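Local coordinates for protein glycerol kinase, putative (Plasmodium falciparum, PDB 2W40) that probably transfers a phosphate from ATP to glycerol to give sn-glycerol 3-phosphate, as other glycerol kinases of the FGGY family do, at residues C[264-269]-C[390-395]; C[422-427]-C[435-440]. All blocks are in the same frame, centred on the assembly; numbering follows the deposited sequence.

How the interactions relate
Both contacts lie in the C-terminal domain of the FGGY kinase fold, and helices pack on the same mixed sheet in each. Along the chain, strand 264-268 comes first. Interaction 1 closes a long loop when helix 377-403 brings residues 390-395 back against it, with 120 residues in between. Interaction 2 follows in series and neither nests in the first nor crosses it. It closes a short loop of seven residues between helix 421-431 and strand 435-438. Strand 411-414 lies between the two contact strands in the sheet. The contacts also touch: Y268 OH probably hydrogen-bonds N427 OD1 at 2.8 Å, and the Y268 ring packs on F423.

Interaction 1 (C[264-269]-C[390-395]); sequences AKCTYG and FQLNEI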
loop_
_atom_site.group_PDB
_atom_site.type_symbol
_atom_site.label_atom_id
_atom_site.label_comp_id
_atom_site.label_asym_id
_atom_site.label_seq_id
_atom_site.Cartn_x
_atom_site.Cartn_y
_atom_site.Cartn_z
ATOM N N ALA C 264 -14.875 25.581 -19.111
ATOM C CA ALA C 264 -13.875 24.669 -18.476
ATOM C C ALA C 264 -14.034 23.225 -18.873
ATOM O O ALA C 264 -15.150 22.738 -19.012
ATOM C CB ALA C 264 -13.904 24.743 -17.026
ATOM N N LYS C 265 -12.902 22.524 -19.025
ATOM C CA LYS C 265 -12.919 21.073 -19.276
ATOM C C LYS C 265 -11.946 20.401 -18.312
ATOM O O LYS C 265 -11.009 21.006 -17.809
ATOM C CB LYS C 265 -12.596 20.749 -20.680
ATOM C CG LYS C 265 -11.111 21.079 -21.095
ATOM C CD LYS C 265 -10.199 19.815 -20.919
ATOM C CE LYS C 265 -8.730 20.106 -21.179
ATOM N NZ LYS C 265 -7.914 19.071 -20.556
ATOM N N CYS C 266 -12.134 19.121 -18.161
ATOM C CA CYS C 266 -11.244 18.262 -17.399
ATOM C C CYS C 266 -11.033 16.962 -18.153
ATOM O O CYS C 266 -11.998 16.294 -18.513
ATOM C CB CYS C 266 -11.806 18.036 -16.028
ATOM S SG CYS C 266 -10.684 17.113 -14.984
ATOM N N THR C 267 -9.766 16.637 -18.465
ATOM C CA THR C 267 -9.384 15.430 -19.106
ATOM C C THR C 267 -8.790 14.466 -18.101
ATOM O O THR C 267 -7.893 14.848 -17.341
ATOM C CB THR C 267 -8.340 15.709 -20.262
ATOM O OG1 THR C 267 -8.887 16.639 -21.263
ATOM C CG2 THR C 267 -7.928 14.428 -20.941
ATOM N N TYR C 268 -9.272 13.216 -18.151
ATOM C CA TYR C 268 -8.819 12.141 -17.343
ATOM C C TYR C 268 -8.006 11.209 -18.249
ATOM O O TYR C 268 -8.522 10.560 -19.180
ATOM C CB TYR C 268 -9.998 11.337 -16.731
ATOM C CG TYR C 268 -10.847 12.143 -15.761
ATOM C CD1 TYR C 268 -10.761 11.963 -14.416
ATOM C CD2 TYR C 268 -11.843 12.980 -16.193
ATOM C CE1 TYR C 268 -11.535 12.642 -13.541
ATOM C CE2 TYR C 268 -12.636 13.724 -15.247
ATOM C CZ TYR C 268 -12.507 13.520 -13.963
ATOM O OH TYR C 268 -13.369 14.226 -13.098
ATOM N N GLY C 269 -6.739 11.103 -17.942
ATOM C CA GLY C 269 -5.798 10.310 -18.691
ATOM C C GLY C 269 -4.683 9.788 -17.763
ATOM O O GLY C 269 -4.925 9.500 -16.610
ATOM N N PHE C 390 -10.610 13.727 -4.905
ATOM C CA PHE C 390 -10.212 14.691 -3.876
ATOM C C PHE C 390 -9.227 15.757 -4.349
ATOM O O PHE C 390 -9.329 16.917 -3.949
ATOM C CB PHE C 390 -9.645 13.934 -2.678
ATOM C CG PHE C 390 -10.686 13.209 -1.854
ATOM C CD1 PHE C 390 -11.766 13.890 -1.235
ATOM C CD2 PHE C 390 -10.608 11.827 -1.704
ATOM C CE1 PHE C 390 -12.702 13.162 -0.462
ATOM C CE2 PHE C 390 -11.528 11.145 -0.944
ATOM C CZ PHE C 390 -12.595 11.817 -0.372
ATOM N N GLN C 391 -8.275 15.337 -5.175
ATOM C CA GLN C 391 -7.342 16.310 -5.736
ATOM C C GLN C 391 -8.054 17.315 -6.694
ATOM O O GLN C 391 -7.769 18.538 -6.687
ATOM C CB GLN C 391 -6.219 15.545 -6.477
ATOM C CG GLN C 391 -5.156 14.911 -5.546
ATOM C CD GLN C 391 -4.148 14.192 -6.364
ATOM O OE1 GLN C 391 -3.133 14.749 -6.708
ATOM N NE2 GLN C 391 -4.459 12.933 -6.752
ATOM N N LEU C 392 -8.971 16.777 -7.504
ATOM C CA LEU C 392 -9.706 17.611 -8.422
ATOM C C LEU C 392 -10.523 18.647 -7.665
ATOM O O LEU C 392 -10.634 19.794 -8.067
ATOM C CB LEU C 392 -10.533 16.710 -9.333
ATOM C CG LEU C 392 -11.164 17.509 -10.474
ATOM C CD1 LEU C 392 -10.145 18.241 -11.400
ATOM C CD2 LEU C 392 -12.151 16.625 -11.243
ATOM N N ASN C 393 -11.104 18.248 -6.529
ATOM C CA ASN C 393 -11.882 19.168 -5.707
ATOM C C ASN C 393 -11.055 20.347 -5.211
ATOM O O ASN C 393 -11.491 21.497 -5.224
ATOM C CB ASN C 393 -12.442 18.413 -4.531
ATOM C CG ASN C 393 -13.284 19.301 -3.650
ATOM O OD1 ASN C 393 -14.151 20.046 -4.138
ATOM N ND2 ASN C 393 -13.101 19.165 -2.303
ATOM N N GLU C 394 -9.821 20.030 -4.814
ATOM C CA GLU C 394 -8.901 21.112 -4.435
ATOM C C GLU C 394 -8.611 22.139 -5.573
ATOM O O GLU C 394 -8.581 23.365 -5.371
ATOM C CB GLU C 394 -7.578 20.568 -3.854
ATOM C CG GLU C 394 -7.812 19.753 -2.627
ATOM C CD GLU C 394 -6.539 19.420 -1.834
ATOM O OE1 GLU C 394 -5.420 19.893 -2.176
ATOM O OE2 GLU C 394 -6.680 18.661 -0.802
ATOM N N ILE C 395 -8.400 21.624 -6.752
ATOM C CA ILE C 395 -8.274 22.383 -7.972
ATOM C C ILE C 395 -9.502 23.237 -8.223
ATOM O O ILE C 395 -9.364 24.434 -8.533
ATOM C CB ILE C 395 -7.903 21.490 -9.183
ATOM C CG1 ILE C 395 -6.428 21.035 -9.054
ATOM C CG2 ILE C 395 -8.094 22.199 -10.532
ATOM C CD1 ILE C 395 -6.011 19.884 -10.011
#
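C266 and Y268 of the strand both meet one side chain of the helix, L392. In sequence order, K265 comes first and faces the other side of the sheet. Its NZ hydrogen-bonds T267 OG1 at 2.7 Å, and both side chains pack on helix 248-255. C266 points at the helix. Its SG lies 3.8 Å from L392 CD1 and 4.0 Å from L392 CD2, so the sulfur touches both methyls of the fork. The leucine CG is anti to the backbone N (chi1 -171°), and this carries the fork out toward the strand. Y268 adds the far end of its ring. The Y268 and L392 side chains cross at about a right angle, and L392 CD2 comes in obliquely, 3.3 Å from Y268 OH and 4.1 Å from Y268 CZ. The hydroxyl's polar partner is OD1 of N427. No hydrogen bond crosses this small contact. Y268 is near the nucleotide site: its side chain is about 6 Å from G416, a residue that binds ADP in this protein, although none is bound to this chain. In the sheet, strand 264-268 runs between strands 272-279 and 411-414. L392 also touches L274 of the former, and N427 on helix 421-431.

Interaction 2 (C[422-427]-C[435-440]); sequences PFMQFN and IEVSKY
The methyl end of M424 is set against I435, and the two side chains cross at about a right angle. M424 CE lies 3.7 Å from I435 CG2 and 4.0 Å from I435 CD1. It therefore meets both branches of the isoleucine. The methionine chain bends twice (chi2 -41°, chi3 -74°), and the folded chain brings CE to the strand while SD stays farther back. V437, two residues along, faces the helix too, but its CG2 is 4.4 Å from M424 CE, a looser touch. In I435, CG2 is anti to the backbone N and CG1 lies beside it. With the chain then extended, CD1 reaches over to N427 CB at 4.0 Å.

These residues belong to a beta-alpha-beta unit. Strand 411-414 leads into helix 421-431, which returns to the parallel neighbour, strand 435-438. The short helix and strand segments run roughly antiparallel, at 144°, with axes 10.1 Å apart. C413 of the first strand touches both M424 and I435.

N427 gives the strand its CB, while its amide turns back to its own helix. OD1 takes a hydrogen bond from Y268 on strand 264-268. ND2 donates a nearly straight bond of 2.9 Å to F423 O, from above the carbonyl plane, and the two bonds together should fix the rotation of the buried amide. The same F423 oxygen also accepts the helical bond from N427 N. ND2 sits over the centre of one face of the F423 ring, 3.2 Å above its plane.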
loop_
_atom_site.group_PDB
_atom_site.type_symbol
_atom_site.label_atom_id
_atom_site.label_comp_id
_atom_site.label_asym_id
_atom_site.label_seq_id
_atom_site.Cartn_x
_atom_site.Cartn_y
_atom_site.Cartn_z
ATOM N N PRO C 422 -19.705 4.889 -11.576
ATOM C CA PRO C 422 -19.463 5.200 -10.152
ATOM C C PRO C 422 -18.303 6.138 -9.898
ATOM O O PRO C 422 -18.371 6.966 -9.023
ATOM C CB PRO C 422 -19.220 3.856 -9.487
ATOM C CG PRO C 422 -19.022 2.913 -10.591
ATOM C CD PRO C 422 -19.682 3.424 -11.846
ATOM N N PHE C 423 -17.288 6.048 -10.710
ATOM C CA PHE C 423 -16.194 7.037 -10.582
ATOM C C PHE C 423 -16.639 8.449 -10.883
ATOM O O PHE C 423 -16.417 9.397 -10.058
ATOM C CB PHE C 423 -15.054 6.635 -11.556
ATOM C CG PHE C 423 -13.881 7.561 -11.532
ATOM C CD1 PHE C 423 -13.107 7.747 -10.402
ATOM C CD2 PHE C 423 -13.572 8.320 -12.656
ATOM C CE1 PHE C 423 -11.970 8.641 -10.386
ATOM C CE2 PHE C 423 -12.487 9.205 -12.616
ATOM C CZ PHE C 423 -11.661 9.332 -11.503
ATOM N N MET C 424 -17.328 8.648 -12.018
ATOM C CA MET C 424 -17.791 9.993 -12.367
ATOM C C MET C 424 -18.805 10.509 -11.335
ATOM O O MET C 424 -18.833 11.709 -10.991
ATOM C CB MET C 424 -18.352 9.951 -13.774
ATOM C CG MET C 424 -17.313 9.773 -14.880
ATOM S SD MET C 424 -15.740 10.812 -14.589
ATOM C CE MET C 424 -16.480 12.284 -14.986
ATOM N N GLN C 425 -19.647 9.615 -10.791
ATOM C CA GLN C 425 -20.612 10.035 -9.771
ATOM C C GLN C 425 -19.870 10.527 -8.499
ATOM O O GLN C 425 -20.206 11.538 -7.945
ATOM C CB GLN C 425 -21.577 8.904 -9.467
ATOM C CG GLN C 425 -22.670 9.375 -8.498
ATOM C CD GLN C 425 -23.537 10.514 -9.055
ATOM O OE1 GLN C 425 -24.237 10.301 -10.033
ATOM N NE2 GLN C 425 -23.507 11.637 -8.433
ATOM N N PHE C 426 -18.833 9.782 -8.121
ATOM C CA PHE C 426 -18.008 10.170 -6.948
ATOM C C PHE C 426 -17.327 11.517 -7.195
ATOM O O PHE C 426 -17.286 12.353 -6.308
ATOM C CB PHE C 426 -16.978 9.106 -6.635
ATOM C CG PHE C 426 -16.270 9.334 -5.368
ATOM C CD1 PHE C 426 -16.827 8.991 -4.159
ATOM C CD2 PHE C 426 -15.024 9.943 -5.314
ATOM C CE1 PHE C 426 -16.197 9.190 -2.983
ATOM C CE2 PHE C 426 -14.413 10.162 -4.100
ATOM C CZ PHE C 426 -14.993 9.768 -2.957
ATOM N N ASN C 427 -16.797 11.713 -8.404
ATOM C CA ASN C 427 -16.213 13.024 -8.745
ATOM C C ASN C 427 -17.224 14.146 -8.613
ATOM O O ASN C 427 -17.004 15.167 -7.994
ATOM C CB ASN C 427 -15.628 13.021 -10.198
ATOM C CG ASN C 427 -14.217 12.449 -10.264
ATOM O OD1 ASN C 427 -13.257 13.206 -10.461
ATOM N ND2 ASN C 427 -14.077 11.138 -10.084
ATOM N N ILE C 435 -21.261 17.568 -14.103
ATOM C CA ILE C 435 -20.267 17.049 -15.070
ATOM C C ILE C 435 -21.016 16.577 -16.360
ATOM O O ILE C 435 -21.981 15.834 -16.261
ATOM C CB ILE C 435 -19.422 15.921 -14.468
ATOM C CG1 ILE C 435 -18.450 16.458 -13.403
ATOM C CG2 ILE C 435 -18.707 15.117 -15.597
ATOM C CD1 ILE C 435 -17.703 15.343 -12.727
ATOM N N GLU C 436 -20.612 17.126 -17.493
ATOM C CA GLU C 436 -21.077 16.654 -18.824
ATOM C C GLU C 436 -19.967 15.948 -19.520
ATOM O O GLU C 436 -18.866 16.578 -19.721
ATOM C CB GLU C 436 -21.536 17.814 -19.712
ATOM N N VAL C 437 -20.197 14.668 -19.880
ATOM C CA VAL C 437 -19.233 13.850 -20.521
ATOM C C VAL C 437 -19.329 13.983 -22.035
ATOM O O VAL C 437 -20.418 13.815 -22.605
ATOM C CB VAL C 437 -19.289 12.383 -19.984
ATOM C CG1 VAL C 437 -18.314 11.484 -20.765
ATOM C CG2 VAL C 437 -19.183 12.373 -18.431
ATOM N N SER C 438 -18.208 14.215 -22.703
ATOM C CA SER C 438 -18.186 14.284 -24.117
ATOM C C SER C 438 -18.582 12.969 -24.778
ATOM O O SER C 438 -18.239 11.915 -24.314
ATOM C CB SER C 438 -16.768 14.721 -24.597
ATOM O OG SER C 438 -16.845 14.945 -26.024
ATOM N N LYS C 439 -19.263 13.069 -25.916
ATOM C CA LYS C 439 -19.561 11.905 -26.789
ATOM C C LYS C 439 -18.237 11.201 -27.350
ATOM O O LYS C 439 -18.034 9.973 -27.289
ATOM C CB LYS C 439 -20.427 12.446 -27.956
ATOM C CG LYS C 439 -21.090 11.340 -28.753
ATOM C CD LYS C 439 -22.396 11.804 -29.466
ATOM C CE LYS C 439 -22.668 10.942 -30.748
ATOM N NZ LYS C 439 -23.382 11.667 -31.884
ATOM N N TYR C 440 -17.351 12.029 -27.866
ATOM C CA TYR C 440 -16.004 11.627 -28.315
ATOM C C TYR C 440 -15.136 11.291 -27.085
ATOM O O TYR C 440 -15.019 12.164 -26.336
ATOM C CB TYR C 440 -15.439 12.905 -28.963
ATOM C CG TYR C 440 -16.237 13.573 -30.118
ATOM C CD1 TYR C 440 -16.064 13.103 -31.463
ATOM C CD2 TYR C 440 -17.079 14.687 -29.918
ATOM C CE1 TYR C 440 -16.740 13.703 -32.594
ATOM C CE2 TYR C 440 -17.822 15.267 -31.022
ATOM C CZ TYR C 440 -17.613 14.783 -32.364
ATOM O OH TYR C 440 -18.229 15.282 -33.500
#